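Local coordinates for protein group 1 truncated hemoglobin (PDB 3AQ9) that binds one heme and probably oxygen at its iron, and is thought to take part in nitric oxide detoxification, at residues L23-V28 and H36-T41. The protein carries 1 engineered substitution. Residues are numbered along the deposited sequence; the frame is centred on the assembly and turned at random.
Sequences LFYKKV and HFFKNT. With HEM (protoporphyrin IX containing Fe), chain C.
Y25 turns the edge of its ring toward a face of F38, a T-shaped pair with centroids 5.3 Å apart and planes at 72°. The phenol end does the touching: Y25 OH lies 3.4 Å from F38 CE2, and Y25 CE2 rests over the rim of that face. V28 adds an apolar contact, CG1 to F38 CE1 at 3.5 Å; this methyl stands anti to the backbone N (chi1 163°), which carries it across to the ring. No hydrogen bond joins the two segments.

The heme takes the opposite face of F38 through its methyl CMA, while F38 CZ comes within 3.3 Å of the methine carbon CHB. F38 is thus wedged between Y25 and the porphyrin on the distal side. There Y25 OH holds a water at 3.0 Å, and that water ligates the ferric iron at 2.2 Å. T41 OG1 donates a 2.7 Å hydrogen bond to the propionate oxygen O2A.

Y25 and V28 belong to helix 13-28; F38 and T41 lie in the loop before helix 43-57. From this latter helix M43 packs on both Y25 and F38, and Q46 makes a weak hydrogen bond with Y25 OH, so that helix 43-57 flanks the distal side of the heme in this 2/2 globin.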
loop_
_atom_site.group_PDB
_atom_site.type_symbol
_atom_site.label_atom_id
_atom_site.label_comp_id
_atom_site.label_asym_id
_atom_site.label_seq_id
_atom_site.Cartn_x
_atom_site.Cartn_y
_atom_site.Cartn_z
ATOM N N LEU A 23 -5.210 6.381 6.285
ATOM C CA LEU A 23 -6.573 6.365 5.692
ATOM C C LEU A 23 -6.804 5.053 4.941
ATOM O O LEU A 23 -7.862 4.380 5.048
ATOM C CB LEU A 23 -6.777 7.535 4.711
ATOM C CG LEU A 23 -8.150 7.585 4.006
ATOM C CD1 LEU A 23 -9.393 7.301 5.003
ATOM C CD2 LEU A 23 -8.264 8.973 3.194
ATOM N N PHE A 24 -5.784 4.593 4.236
ATOM C CA PHE A 24 -5.855 3.339 3.539
ATOM C C PHE A 24 -6.064 2.234 4.563
ATOM O O PHE A 24 -6.954 1.381 4.357
ATOM C CB PHE A 24 -4.501 3.187 2.839
ATOM C CG PHE A 24 -4.125 1.764 2.437
ATOM C CD1 PHE A 24 -4.794 1.141 1.334
ATOM C CD2 PHE A 24 -3.132 1.066 3.120
ATOM C CE1 PHE A 24 -4.421 -0.174 0.979
ATOM C CE2 PHE A 24 -2.742 -0.251 2.715
ATOM C CZ PHE A 24 -3.371 -0.847 1.662
ATOM N N TYR A 25 -5.340 2.233 5.688
ATOM C CA TYR A 25 -5.691 1.161 6.693
ATOM C C TYR A 25 -7.083 1.338 7.284
ATOM O O TYR A 25 -7.663 0.315 7.684
ATOM C CB TYR A 25 -4.614 1.058 7.801
ATOM C CG TYR A 25 -3.555 0.131 7.250
ATOM C CD1 TYR A 25 -2.276 0.584 6.934
ATOM C CD2 TYR A 25 -3.921 -1.211 6.981
ATOM C CE1 TYR A 25 -1.363 -0.299 6.293
ATOM C CE2 TYR A 25 -3.045 -2.040 6.436
ATOM C CZ TYR A 25 -1.803 -1.599 6.105
ATOM O OH TYR A 25 -1.099 -2.653 5.544
ATOM N N LYS A 26 -7.614 2.560 7.476
ATOM C CA LYS A 26 -8.993 2.645 7.943
ATOM C C LYS A 26 -9.904 1.899 6.952
ATOM O O LYS A 26 -10.869 1.228 7.374
ATOM C CB LYS A 26 -9.429 4.144 8.044
ATOM C CG LYS A 26 -10.850 4.398 8.423
ATOM C CD LYS A 26 -11.088 5.889 8.314
ATOM C CE LYS A 26 -12.369 6.515 8.841
ATOM N NZ LYS A 26 -13.462 5.742 8.323
ATOM N N LYS A 27 -9.626 2.002 5.653
ATOM C CA LYS A 27 -10.526 1.322 4.702
ATOM C C LYS A 27 -10.222 -0.160 4.730
ATOM O O LYS A 27 -11.148 -0.970 4.725
ATOM C CB LYS A 27 -10.229 1.845 3.275
ATOM C CG LYS A 27 -10.775 3.326 3.213
ATOM C CD LYS A 27 -10.523 3.777 1.704
ATOM C CE LYS A 27 -10.888 5.310 1.570
ATOM N NZ LYS A 27 -12.317 5.570 1.769
ATOM N N VAL A 28 -8.933 -0.520 4.726
ATOM C CA VAL A 28 -8.600 -1.994 4.709
ATOM C C VAL A 28 -9.181 -2.693 5.948
ATOM O O VAL A 28 -9.724 -3.812 5.828
ATOM C CB VAL A 28 -7.050 -2.143 4.668
ATOM C CG1 VAL A 28 -6.574 -3.554 5.061
ATOM C CG2 VAL A 28 -6.497 -1.778 3.261
ATOM N N HIS A 36 -9.178 -9.110 8.260
ATOM C CA HIS A 36 -8.759 -10.085 9.303
ATOM C C HIS A 36 -7.268 -10.460 9.247
ATOM O O HIS A 36 -6.775 -10.998 10.213
ATOM C CB HIS A 36 -9.552 -11.386 9.095
ATOM C CG HIS A 36 -9.659 -11.775 7.649
ATOM N ND1 HIS A 36 -10.573 -11.201 6.777
ATOM C CD2 HIS A 36 -8.959 -12.708 6.920
ATOM C CE1 HIS A 36 -10.506 -11.851 5.617
ATOM N NE2 HIS A 36 -9.504 -12.729 5.652
ATOM N N PHE A 37 -6.574 -10.264 8.098
ATOM C CA PHE A 37 -5.170 -10.598 8.008
ATOM C C PHE A 37 -4.330 -9.799 9.009
ATOM O O PHE A 37 -3.253 -10.240 9.405
ATOM C CB PHE A 37 -4.615 -10.371 6.593
ATOM C CG PHE A 37 -5.110 -11.414 5.644
ATOM C CD1 PHE A 37 -6.184 -11.129 4.818
ATOM C CD2 PHE A 37 -4.495 -12.660 5.594
ATOM C CE1 PHE A 37 -6.731 -12.106 3.939
ATOM C CE2 PHE A 37 -5.000 -13.634 4.719
ATOM C CZ PHE A 37 -6.141 -13.346 3.928
ATOM N N PHE A 38 -4.874 -8.654 9.426
ATOM C CA PHE A 38 -4.167 -7.776 10.338
ATOM C C PHE A 38 -4.542 -7.935 11.775
ATOM O O PHE A 38 -4.178 -7.062 12.619
ATOM C CB PHE A 38 -4.459 -6.344 9.886
ATOM C CG PHE A 38 -3.980 -6.088 8.506
ATOM C CD1 PHE A 38 -4.856 -6.216 7.376
ATOM C CD2 PHE A 38 -2.620 -5.804 8.291
ATOM C CE1 PHE A 38 -4.356 -6.133 6.045
ATOM C CE2 PHE A 38 -2.128 -5.603 6.935
ATOM C CZ PHE A 38 -2.988 -5.767 5.821
ATOM N N LYS A 39 -5.262 -9.005 12.117
ATOM C CA LYS A 39 -5.775 -9.134 13.488
ATOM C C LYS A 39 -4.657 -9.078 14.539
ATOM O O LYS A 39 -4.839 -8.539 15.668
ATOM C CB LYS A 39 -6.589 -10.473 13.589
ATOM C CG LYS A 39 -6.893 -10.847 15.053
ATOM C CD LYS A 39 -7.199 -12.341 15.198
ATOM C CE LYS A 39 -7.544 -12.670 16.707
ATOM N NZ LYS A 39 -7.474 -14.149 16.821
ATOM N N ASN A 40 -3.523 -9.703 14.260
ATOM C CA ASN A 40 -2.413 -9.730 15.265
ATOM C C ASN A 40 -1.267 -8.786 14.919
ATOM O O ASN A 40 -0.207 -8.876 15.506
ATOM C CB ASN A 40 -1.803 -11.105 15.319
ATOM C CG ASN A 40 -2.747 -12.109 15.892
ATOM O OD1 ASN A 40 -3.443 -11.823 16.851
ATOM N ND2 ASN A 40 -2.823 -13.264 15.270
ATOM N N THR A 41 -1.531 -7.819 14.053
ATOM C CA THR A 41 -0.517 -6.912 13.573
ATOM C C THR A 41 -0.428 -5.646 14.392
ATOM O O THR A 41 -1.431 -5.044 14.825
ATOM C CB THR A 41 -0.783 -6.548 12.067
ATOM O OG1 THR A 41 -0.684 -7.760 11.260
ATOM C CG2 THR A 41 0.296 -5.611 11.534
HETATM C CHA HEM C . 3.379 -7.009 5.788
HETATM C CHB HEM C . -1.227 -8.259 4.628
HETATM C CHC HEM C . -0.536 -6.610 0.152
HETATM C CHD HEM C . 3.352 -4.143 1.843
HETATM C C1A HEM C . 2.081 -7.487 5.848
HETATM C C2A HEM C . 1.469 -8.181 6.991
HETATM C C3A HEM C . 0.225 -8.472 6.676
HETATM C C4A HEM C . -0.032 -8.058 5.315
HETATM C CMA HEM C . -0.887 -9.160 7.486
HETATM C CAA HEM C . 2.188 -8.336 8.391
HETATM C CBA HEM C . 2.429 -9.653 9.160
HETATM C CGA HEM C . 2.766 -8.960 10.617
HETATM O O1A HEM C . 3.927 -8.436 10.782
HETATM O O2A HEM C . 1.844 -8.542 11.418
HETATM C C1B HEM C . -1.363 -7.966 3.242
HETATM C C2B HEM C . -2.518 -8.442 2.498
HETATM C C3B HEM C . -2.272 -8.069 1.231
HETATM C C4B HEM C . -1.040 -7.324 1.269
HETATM C CMB HEM C . -3.717 -9.245 2.999
HETATM C CAB HEM C . -3.178 -8.391 0.035
HETATM C CBB HEM C . -2.495 -8.823 -1.014
HETATM C C1C HEM C . 0.552 -5.725 0.248
HETATM C C2C HEM C . 0.939 -4.788 -0.778
HETATM C C3C HEM C . 1.989 -4.118 -0.263
HETATM C C4C HEM C . 2.280 -4.594 1.056
HETATM C CMC HEM C . 0.185 -4.621 -2.162
HETATM C CAC HEM C . 2.810 -2.925 -0.882
HETATM C CBC HEM C . 2.734 -2.648 -2.183
HETATM C C1D HEM C . 3.693 -4.746 3.060
HETATM C C2D HEM C . 4.825 -4.299 3.827
HETATM C C3D HEM C . 4.831 -5.173 4.979
HETATM C C4D HEM C . 3.715 -6.043 4.796
HETATM C CMD HEM C . 5.859 -3.197 3.553
HETATM C CAD HEM C . 5.806 -5.125 6.125
HETATM C CBD HEM C . 7.032 -5.907 5.920
HETATM C CGD HEM C . 7.983 -5.644 7.111
HETATM O O1D HEM C . 9.174 -5.920 6.995
HETATM O O2D HEM C . 7.452 -5.423 8.282
HETATM N NA HEM C . 1.108 -7.459 4.861
HETATM N NB HEM C . -0.359 -7.269 2.543
HETATM N NC HEM C . 1.370 -5.607 1.333
HETATM N ND HEM C . 2.937 -5.790 3.657
HETATM FE FE HEM C . 1.272 -6.567 3.096
HETATM O O HOH W 1 0.227 -4.781 3.855
#